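Local coordinates for substrate-binding protein (Synechococcus sp., PDB 6WPN) that probably binds sugars or oligosaccharides in the periplasm for uptake by a marine cyanobacterium, at residues 217-220 against 221-224; 242-245 against 246-250; 367-370 against 371-375. All blocks are in the same frame, centred on the assembly; numbering follows the deposited sequence.

Overall arrangement
All three contacts are local, each made between residues a few positions apart on one helix or at its start, in what is probably the two-lobed fold of solute-binding proteins. Contacts 1 and 2 open the consecutive helices 219-233 and 246-254, and contact 3 lies near the end of helix 359-374. They are well separated: contacts 1 and 2 have centres 25 Å apart, as do contacts 2 and 3, while contacts 1 and 3 are 31 Å apart. Even the nearest atoms of contacts 1 and 2 remain about 13 Å from each other. Contact 1 lies farthest out, beside helix 409-427, whereas contact 3 packs against strand 137-149 of the mixed sheet.

Contact 1: 217-220 against 221-224; sequences NTPA and GRKA
Residues 217-220 run from an extended approach into the first turn of helix 219-233, where Arg222 N donates to Thr218 O at 3.0 Å, nearly straight at 173°, followed by Lys223 N to Pro219 O and Ala224 N to Ala220 O. This is a helix N-terminus with Thr218 as the N-cap and proline in the first helical position, where its lack of an N-H costs the helix no bond. The cap itself is weak: Thr218 OG1, placed between the backbone N and the carbonyl carbon (chi1 53°), accepts from Gly221 N at 3.3 Å. The same hydroxyl also has a weak bond with Phe216 O.

Arg222 then folds back over the cap. Its chain bends at chi3 (-74°), which lays the guanidinium over the Thr218 carbonyl: Thr218 O lies 3.4 Å above the plane, over its centre, and Pro219 N lies over the same face, offset toward the rim. The Pro219 ring comes close as well, with CD 3.8 Å from Arg222 NH2. The Arg222 side chain also touches Asp410 of helix 409-427, and Asn217 reaches that helix too, through Val413 and a weak bond from ND2 to Glu417. Ala220 and Ala224 pack instead on the loop carrying Val205. The amide of Asn217 stands almost perpendicular to the guanidinium, and Arg222 NH1 donates to Asn217 OD1 at 3.2 Å, with the oxygen in the guanidinium plane but NH1 itself lying above the plane of the amide carbonyl.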
ATOM      1  N   ASN A 217      20.008 -13.416   0.725  1.00 59.67           N
ATOM      2  CA  ASN A 217      20.507 -14.782   0.881  1.00 68.88           C
ATOM      3  C   ASN A 217      21.168 -14.904   2.256  1.00 72.17           C
ATOM      4  O   ASN A 217      22.382 -15.056   2.404  1.00 80.97           O
ATOM      5  CB  ASN A 217      21.461 -15.142  -0.250  1.00 70.01           C
ATOM      6  CG  ASN A 217      21.832 -16.613  -0.253  1.00 78.59           C
ATOM      7  OD1 ASN A 217      21.222 -17.423   0.446  1.00 86.72           O
ATOM      8  ND2 ASN A 217      22.830 -16.966  -1.051  1.00 83.61           N
ATOM      9  N   THR A 218      20.328 -14.846   3.274  1.00 72.98           N
ATOM     10  CA  THR A 218      20.718 -14.790   4.675  1.00 72.70           C
ATOM     11  C   THR A 218      19.870 -15.797   5.432  1.00 66.89           C
ATOM     12  O   THR A 218      18.975 -16.423   4.854  1.00 65.96           O
ATOM     13  CB  THR A 218      20.516 -13.362   5.222  1.00 72.13           C
ATOM     14  OG1 THR A 218      19.177 -12.919   4.957  1.00 71.50           O
ATOM     15  CG2 THR A 218      21.512 -12.395   4.587  1.00 71.12           C
ATOM     16  N   PRO A 219      20.137 -16.013   6.725  1.00 76.76           N
ATOM     17  CA  PRO A 219      19.231 -16.870   7.504  1.00 75.63           C
ATOM     18  C   PRO A 219      17.813 -16.352   7.536  1.00 74.65           C
ATOM     19  O   PRO A 219      16.873 -17.156   7.533  1.00 76.49           O
ATOM     20  CB  PRO A 219      19.856 -16.855   8.905  1.00 78.83           C
ATOM     21  CG  PRO A 219      20.546 -15.570   8.954  1.00 87.85           C
ATOM     22  CD  PRO A 219      21.190 -15.470   7.593  1.00 82.42           C
ATOM     23  N   ALA A 220      17.632 -15.029   7.556  1.00 72.00           N
ATOM     24  CA  ALA A 220      16.288 -14.463   7.549  1.00 60.14           C
ATOM     25  C   ALA A 220      15.587 -14.727   6.224  1.00 60.12           C
ATOM     26  O   ALA A 220      14.417 -15.126   6.201  1.00 58.33           O
ATOM     27  CB  ALA A 220      16.352 -12.963   7.837  1.00 53.75           C
ATOM     28  N   GLY A 221      16.288 -14.509   5.110  1.00 64.45           N
ATOM     29  CA  GLY A 221      15.677 -14.718   3.806  1.00 56.90           C
ATOM     30  C   GLY A 221      15.346 -16.172   3.527  1.00 53.82           C
ATOM     31  O   GLY A 221      14.266 -16.484   3.015  1.00 47.20           O
ATOM     32  N   ARG A 222      16.266 -17.082   3.856  1.00 57.25           N
ATOM     33  CA  ARG A 222      15.981 -18.500   3.671  1.00 63.17           C
ATOM     34  C   ARG A 222      14.827 -18.942   4.560  1.00 69.45           C
ATOM     35  O   ARG A 222      13.976 -19.737   4.143  1.00 70.21           O
ATOM     36  CB  ARG A 222      17.232 -19.327   3.966  1.00 59.92           C
ATOM     37  CG  ARG A 222      18.394 -19.040   3.032  1.00 57.55           C
ATOM     38  CD  ARG A 222      19.533 -20.021   3.240  1.00 62.95           C
ATOM     39  NE  ARG A 222      20.276 -19.763   4.470  1.00 79.57           N
ATOM     40  CZ  ARG A 222      21.290 -18.905   4.570  1.00 79.36           C
ATOM     41  NH1 ARG A 222      21.683 -18.210   3.512  1.00 68.37           N
ATOM     42  NH2 ARG A 222      21.908 -18.741   5.732  1.00 83.82           N
ATOM     43  N   LYS A 223      14.772 -18.418   5.784  1.00 62.31           N
ATOM     44  CA  LYS A 223      13.661 -18.725   6.675  1.00 65.45           C
ATOM     45  C   LYS A 223      12.350 -18.193   6.106  1.00 62.72           C
ATOM     46  O   LYS A 223      11.313 -18.863   6.181  1.00 57.55           O
ATOM     47  CB  LYS A 223      13.951 -18.155   8.063  1.00 72.22           C
ATOM     48  CG  LYS A 223      12.895 -18.403   9.120  1.00 76.27           C
ATOM     49  CD  LYS A 223      13.363 -17.830  10.455  1.00 75.65           C
ATOM     50  CE  LYS A 223      12.241 -17.742  11.474  1.00 69.27           C
ATOM     51  NZ  LYS A 223      12.723 -17.150  12.760  1.00 71.85           N
ATOM     52  N   ALA A 224      12.386 -16.998   5.512  1.00 59.17           N
ATOM     53  CA  ALA A 224      11.181 -16.414   4.932  1.00 44.93           C
ATOM     54  C   ALA A 224      10.722 -17.187   3.701  1.00 42.80           C
ATOM     55  O   ALA A 224       9.517 -17.385   3.505  1.00 47.14           O
ATOM     56  CB  ALA A 224      11.426 -14.947   4.584  1.00 52.64           C
TER

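Contact 2: 242-245 against 246-250; sequences VSQG and QRRAI
Arg248 lies back against Gln244 across the start of helix 246-254, where Gly245 holds the N-cap position and its carbonyl O accepts from Arg248 N at 3.0 Å. From that backbone bond the arginine side chain can be followed outward. Arg248 CB, in the first turn, sits 3.4 Å from Gly245 O and makes an aliphatic touch with Gln244 CB at 3.8 Å. CG, held anti to the backbone N (chi1 173°), comes to 3.2 Å from Gln244 OE1. A bend at chi2 (60°) then carries the chain obliquely past the amide oxygen, leaving CD 3.4 Å from Gln244 OE1. NE follows at 3.6 Å from the same oxygen, the amide and guanidinium planes being 44° apart. Beyond CD the chain is extended, and its charged end finds its partners outside this turn: NE forms a salt bridge with Glu240 and NH1 another with Glu251, farther along the helix. Phe185 packs against the side chain as well, while Gln244 O is bonded to Thr187 OG1, tying the loop before the helix to its neighbour.

Gln244 OE1 therefore meets Arg248 chiefly along the arginine's methylenes. With two carboxylates engaging the guanidinium, the positive charge is probably well balanced, and the amide oxygen is a polar neighbour beside CG and CD, the latter probably polarised somewhat by the guanidinium, rather than a principal partner for the charge.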
ATOM      1  N   VAL A 242      -0.771 -18.331  -6.265  1.00 38.39           N
ATOM      2  CA  VAL A 242       0.286 -18.264  -7.271  1.00 36.36           C
ATOM      3  C   VAL A 242      -0.198 -17.688  -8.588  1.00 46.58           C
ATOM      4  O   VAL A 242       0.621 -17.447  -9.484  1.00 49.91           O
ATOM      5  CB  VAL A 242       0.920 -19.643  -7.540  1.00 40.91           C
ATOM      6  CG1 VAL A 242       1.573 -20.191  -6.270  1.00 32.57           C
ATOM      7  CG2 VAL A 242      -0.114 -20.615  -8.093  1.00 35.61           C
ATOM      8  N   SER A 243      -1.500 -17.467  -8.743  1.00 43.25           N
ATOM      9  CA  SER A 243      -2.021 -17.020 -10.022  1.00 52.12           C
ATOM     10  C   SER A 243      -3.015 -15.867  -9.940  1.00 48.54           C
ATOM     11  O   SER A 243      -3.315 -15.275 -10.983  1.00 52.53           O
ATOM     12  CB  SER A 243      -2.673 -18.193 -10.766  1.00 39.64           C
ATOM     13  OG  SER A 243      -3.813 -18.644 -10.075  1.00 44.13           O
ATOM     14  N   GLN A 244      -3.524 -15.521  -8.761  1.00 42.24           N
ATOM     15  CA  GLN A 244      -4.511 -14.458  -8.616  1.00 43.91           C
ATOM     16  C   GLN A 244      -4.099 -13.523  -7.486  1.00 44.50           C
ATOM     17  O   GLN A 244      -3.414 -13.927  -6.540  1.00 35.65           O
ATOM     18  CB  GLN A 244      -5.922 -15.031  -8.347  1.00 39.65           C
ATOM     19  CG  GLN A 244      -6.532 -15.749  -9.550  1.00 38.64           C
ATOM     20  CD  GLN A 244      -7.907 -16.328  -9.273  1.00 39.36           C
ATOM     21  OE1 GLN A 244      -8.148 -16.925  -8.225  1.00 46.15           O
ATOM     22  NE2 GLN A 244      -8.816 -16.156 -10.217  1.00 42.77           N
ATOM     23  N   GLY A 245      -4.525 -12.267  -7.593  1.00 49.85           N
ATOM     24  CA  GLY A 245      -4.141 -11.231  -6.660  1.00 50.52           C
ATOM     25  C   GLY A 245      -5.173 -10.992  -5.577  1.00 50.87           C
ATOM     26  O   GLY A 245      -6.040 -11.831  -5.307  1.00 45.97           O
ATOM     27  N   GLN A 246      -5.096  -9.805  -4.970  1.00 47.72           N
ATOM     28  CA  GLN A 246      -5.909  -9.494  -3.800  1.00 46.24           C
ATOM     29  C   GLN A 246      -7.388  -9.346  -4.133  1.00 50.98           C
ATOM     30  O   GLN A 246      -8.221  -9.394  -3.222  1.00 64.50           O
ATOM     31  CB  GLN A 246      -5.395  -8.218  -3.134  1.00 59.77           C
ATOM     32  CG  GLN A 246      -4.058  -8.390  -2.434  1.00 69.37           C
ATOM     33  CD  GLN A 246      -4.094  -9.465  -1.362  1.00 77.84           C
ATOM     34  OE1 GLN A 246      -5.030  -9.527  -0.557  1.00 74.00           O
ATOM     35  NE2 GLN A 246      -3.080 -10.330  -1.355  1.00 70.87           N
ATOM     36  N   ARG A 247      -7.736  -9.160  -5.406  1.00 47.75           N
ATOM     37  CA  ARG A 247      -9.144  -9.156  -5.783  1.00 55.80           C
ATOM     38  C   ARG A 247      -9.786 -10.512  -5.521  1.00 52.20           C
ATOM     39  O   ARG A 247     -10.971 -10.585  -5.177  1.00 48.64           O
ATOM     40  CB  ARG A 247      -9.290  -8.776  -7.256  1.00 61.23           C
ATOM     41  CG  ARG A 247      -8.872  -7.349  -7.567  1.00 74.89           C
ATOM     42  CD  ARG A 247      -9.065  -7.026  -9.039  1.00 89.48           C
ATOM     43  NE  ARG A 247      -8.615  -5.675  -9.375  1.00100.74           N
ATOM     44  CZ  ARG A 247      -8.621  -5.173 -10.607  1.00107.90           C
ATOM     45  NH1 ARG A 247      -9.049  -5.912 -11.624  1.00110.00           N
ATOM     46  NH2 ARG A 247      -8.191  -3.936 -10.828  1.00106.73           N
ATOM     47  N   ARG A 248      -9.021 -11.594  -5.679  1.00 44.58           N
ATOM     48  CA  ARG A 248      -9.519 -12.917  -5.325  1.00 38.90           C
ATOM     49  C   ARG A 248      -9.658 -13.065  -3.813  1.00 40.46           C
ATOM     50  O   ARG A 248     -10.614 -13.688  -3.331  1.00 38.97           O
ATOM     51  CB  ARG A 248      -8.596 -13.991  -5.899  1.00 34.26           C
ATOM     52  CG  ARG A 248      -8.911 -15.408  -5.455  1.00 35.67           C
ATOM     53  CD  ARG A 248     -10.305 -15.823  -5.867  1.00 30.12           C
ATOM     54  NE  ARG A 248     -10.564 -17.213  -5.514  1.00 36.15           N
ATOM     55  CZ  ARG A 248     -11.718 -17.836  -5.727  1.00 35.93           C
ATOM     56  NH1 ARG A 248     -12.731 -17.193  -6.290  1.00 38.42           N
ATOM     57  NH2 ARG A 248     -11.856 -19.106  -5.381  1.00 36.55           N
ATOM     58  N   ALA A 249      -8.714 -12.506  -3.048  1.00 36.14           N
ATOM     59  CA  ALA A 249      -8.847 -12.521  -1.594  1.00 34.46           C
ATOM     60  C   ALA A 249     -10.110 -11.795  -1.166  1.00 38.47           C
ATOM     61  O   ALA A 249     -10.862 -12.282  -0.312  1.00 45.09           O
ATOM     62  CB  ALA A 249      -7.626 -11.880  -0.941  1.00 31.96           C
ATOM     63  N   ILE A 250     -10.360 -10.632  -1.768  1.00 39.71           N
ATOM     64  CA  ILE A 250     -11.596  -9.892  -1.536  1.00 40.85           C
ATOM     65  C   ILE A 250     -12.801 -10.784  -1.793  1.00 40.55           C
ATOM     66  O   ILE A 250     -13.725 -10.866  -0.975  1.00 50.17           O
ATOM     67  CB  ILE A 250     -11.624  -8.637  -2.429  1.00 46.90           C
ATOM     68  CG1 ILE A 250     -10.774  -7.517  -1.820  1.00 44.38           C
ATOM     69  CG2 ILE A 250     -13.046  -8.227  -2.791  1.00 57.21           C
ATOM     70  CD1 ILE A 250     -10.454  -6.398  -2.794  1.00 49.77           C
TER

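Contact 3: 367-370 against 371-375; sequences ARLL and SAETL
Glu373 and Leu370 cross at about a right angle on one side of helix 359-374, the leucine methyl CD1 lying 4.1 Å from Glu373 OE1. The glutamate keeps CG anti to its carbonyl carbon (chi1 -69°), and this turns its side chain back along the preceding turn, bringing CG to 3.2 Å from Leu369 O. Its carboxylate carbon CD also comes within 4.3 Å of Leu369 CG, so the extended acid chain lies against the Leu369 carbonyl and only brushes the leucine side chain.

Beneath these side chains is a regular alpha-helical pattern of i to i+4 bonds: Ser371 N to Ala367 O, Ala372 N to Arg368 O and Glu373 N to Leu369 O. The helix packs against strand 137-149 of the mixed sheet through Ala367, Ser371 and Thr374, while Arg368 and Leu369 meet helix 341-352. Ser371 OG turns to that strand for its hydrogen bond, with Val143 O.

Thr374 adds a side-chain bond to the main-chain pattern. Its OG1 also lies anti to the carbonyl carbon, beside the backbone N (chi1 -54°), and from there donates to Leu370 O at only 2.6 Å. Thr374 N reaches the same oxygen at 2.9 Å, the two donors arriving from opposite faces of the carbonyl plane. A valine in place of Thr374 would probably leave Leu370 O with the backbone N-H alone of these two donors, weakening the grip on this carbonyl. The threonine side chain also touches Val143 and, from a loop, Pro287.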
ATOM      1  N   ALA A 367     -12.864   0.528  12.730  1.00 37.60           N
ATOM      2  CA  ALA A 367     -11.768   0.260  11.809  1.00 32.56           C
ATOM      3  C   ALA A 367     -10.931   1.511  11.574  1.00 39.07           C
ATOM      4  O   ALA A 367      -9.698   1.460  11.630  1.00 41.75           O
ATOM      5  CB  ALA A 367     -12.318  -0.288  10.494  1.00 31.85           C
ATOM      6  N   ARG A 368     -11.585   2.651  11.330  1.00 44.83           N
ATOM      7  CA  ARG A 368     -10.835   3.882  11.084  1.00 41.92           C
ATOM      8  C   ARG A 368     -10.015   4.282  12.305  1.00 43.36           C
ATOM      9  O   ARG A 368      -8.886   4.769  12.174  1.00 40.67           O
ATOM     10  CB  ARG A 368     -11.780   5.019  10.694  1.00 35.85           C
ATOM     11  CG  ARG A 368     -12.518   4.832   9.382  1.00 42.23           C
ATOM     12  CD  ARG A 368     -13.469   5.990   9.153  1.00 39.37           C
ATOM     13  NE  ARG A 368     -12.734   7.248   9.051  1.00 46.29           N
ATOM     14  CZ  ARG A 368     -13.279   8.451   9.186  1.00 44.41           C
ATOM     15  NH1 ARG A 368     -14.577   8.574   9.441  1.00 41.38           N
ATOM     16  NH2 ARG A 368     -12.519   9.533   9.078  1.00 45.41           N
ATOM     17  N   LEU A 369     -10.563   4.071  13.502  1.00 39.68           N
ATOM     18  CA  LEU A 369      -9.845   4.427  14.720  1.00 47.17           C
ATOM     19  C   LEU A 369      -8.647   3.516  14.938  1.00 47.87           C
ATOM     20  O   LEU A 369      -7.596   3.965  15.408  1.00 49.16           O
ATOM     21  CB  LEU A 369     -10.789   4.360  15.918  1.00 47.76           C
ATOM     22  CG  LEU A 369     -10.283   4.984  17.214  1.00 43.84           C
ATOM     23  CD1 LEU A 369      -9.920   6.435  16.977  1.00 50.28           C
ATOM     24  CD2 LEU A 369     -11.343   4.859  18.291  1.00 39.45           C
ATOM     25  N   LEU A 370      -8.789   2.230  14.615  1.00 39.15           N
ATOM     26  CA  LEU A 370      -7.661   1.319  14.746  1.00 42.37           C
ATOM     27  C   LEU A 370      -6.551   1.669  13.755  1.00 42.94           C
ATOM     28  O   LEU A 370      -5.365   1.596  14.094  1.00 45.38           O
ATOM     29  CB  LEU A 370      -8.142  -0.119  14.560  1.00 45.76           C
ATOM     30  CG  LEU A 370      -7.215  -1.238  15.023  1.00 49.61           C
ATOM     31  CD1 LEU A 370      -6.628  -0.901  16.377  1.00 38.66           C
ATOM     32  CD2 LEU A 370      -8.001  -2.540  15.100  1.00 49.37           C
ATOM     33  N   SER A 371      -6.916   2.072  12.534  1.00 36.40           N
ATOM     34  CA  SER A 371      -5.910   2.528  11.575  1.00 38.53           C
ATOM     35  C   SER A 371      -5.176   3.765  12.080  1.00 40.90           C
ATOM     36  O   SER A 371      -3.947   3.856  11.965  1.00 49.61           O
ATOM     37  CB  SER A 371      -6.551   2.813  10.216  1.00 32.07           C
ATOM     38  OG  SER A 371      -6.945   1.618   9.570  1.00 45.50           O
ATOM     39  N   ALA A 372      -5.909   4.730  12.641  1.00 34.39           N
ATOM     40  CA  ALA A 372      -5.261   5.948  13.122  1.00 44.16           C
ATOM     41  C   ALA A 372      -4.334   5.666  14.298  1.00 43.44           C
ATOM     42  O   ALA A 372      -3.292   6.316  14.436  1.00 47.57           O
ATOM     43  CB  ALA A 372      -6.313   6.989  13.508  1.00 36.16           C
ATOM     44  N   GLU A 373      -4.699   4.713  15.151  1.00 51.27           N
ATOM     45  CA  GLU A 373      -3.857   4.353  16.286  1.00 49.37           C
ATOM     46  C   GLU A 373      -2.624   3.576  15.832  1.00 52.11           C
ATOM     47  O   GLU A 373      -1.527   3.770  16.367  1.00 54.92           O
ATOM     48  CB  GLU A 373      -4.690   3.559  17.287  1.00 49.82           C
ATOM     49  CG  GLU A 373      -5.746   4.426  17.960  1.00 68.76           C
ATOM     50  CD  GLU A 373      -6.624   3.661  18.928  1.00 74.86           C
ATOM     51  OE1 GLU A 373      -7.065   2.545  18.580  1.00 59.76           O
ATOM     52  OE2 GLU A 373      -6.881   4.187  20.034  1.00 92.78           O
ATOM     53  N   THR A 374      -2.790   2.702  14.835  1.00 49.37           N
ATOM     54  CA  THR A 374      -1.681   1.904  14.314  1.00 55.19           C
ATOM     55  C   THR A 374      -0.637   2.769  13.615  1.00 51.61           C
ATOM     56  O   THR A 374       0.548   2.415  13.594  1.00 50.58           O
ATOM     57  CB  THR A 374      -2.216   0.833  13.358  1.00 51.40           C
ATOM     58  OG1 THR A 374      -3.223   0.064  14.023  1.00 58.22           O
ATOM     59  CG2 THR A 374      -1.109  -0.105  12.924  1.00 55.18           C
ATOM     60  N   LEU A 375      -1.057   3.903  13.046  1.00 52.95           N
ATOM     61  CA  LEU A 375      -0.137   4.789  12.336  1.00 48.94           C
ATOM     62  C   LEU A 375       1.041   5.229  13.202  1.00 49.50           C
ATOM     63  O   LEU A 375       2.141   5.445  12.681  1.00 51.33           O
ATOM     64  CB  LEU A 375      -0.894   6.012  11.817  1.00 46.59           C
ATOM     65  CG  LEU A 375      -0.035   7.059  11.120  1.00 46.79           C
ATOM     66  CD1 LEU A 375       0.586   6.444   9.880  1.00 39.19           C
ATOM     67  CD2 LEU A 375      -0.870   8.283  10.771  1.00 45.55           C
TER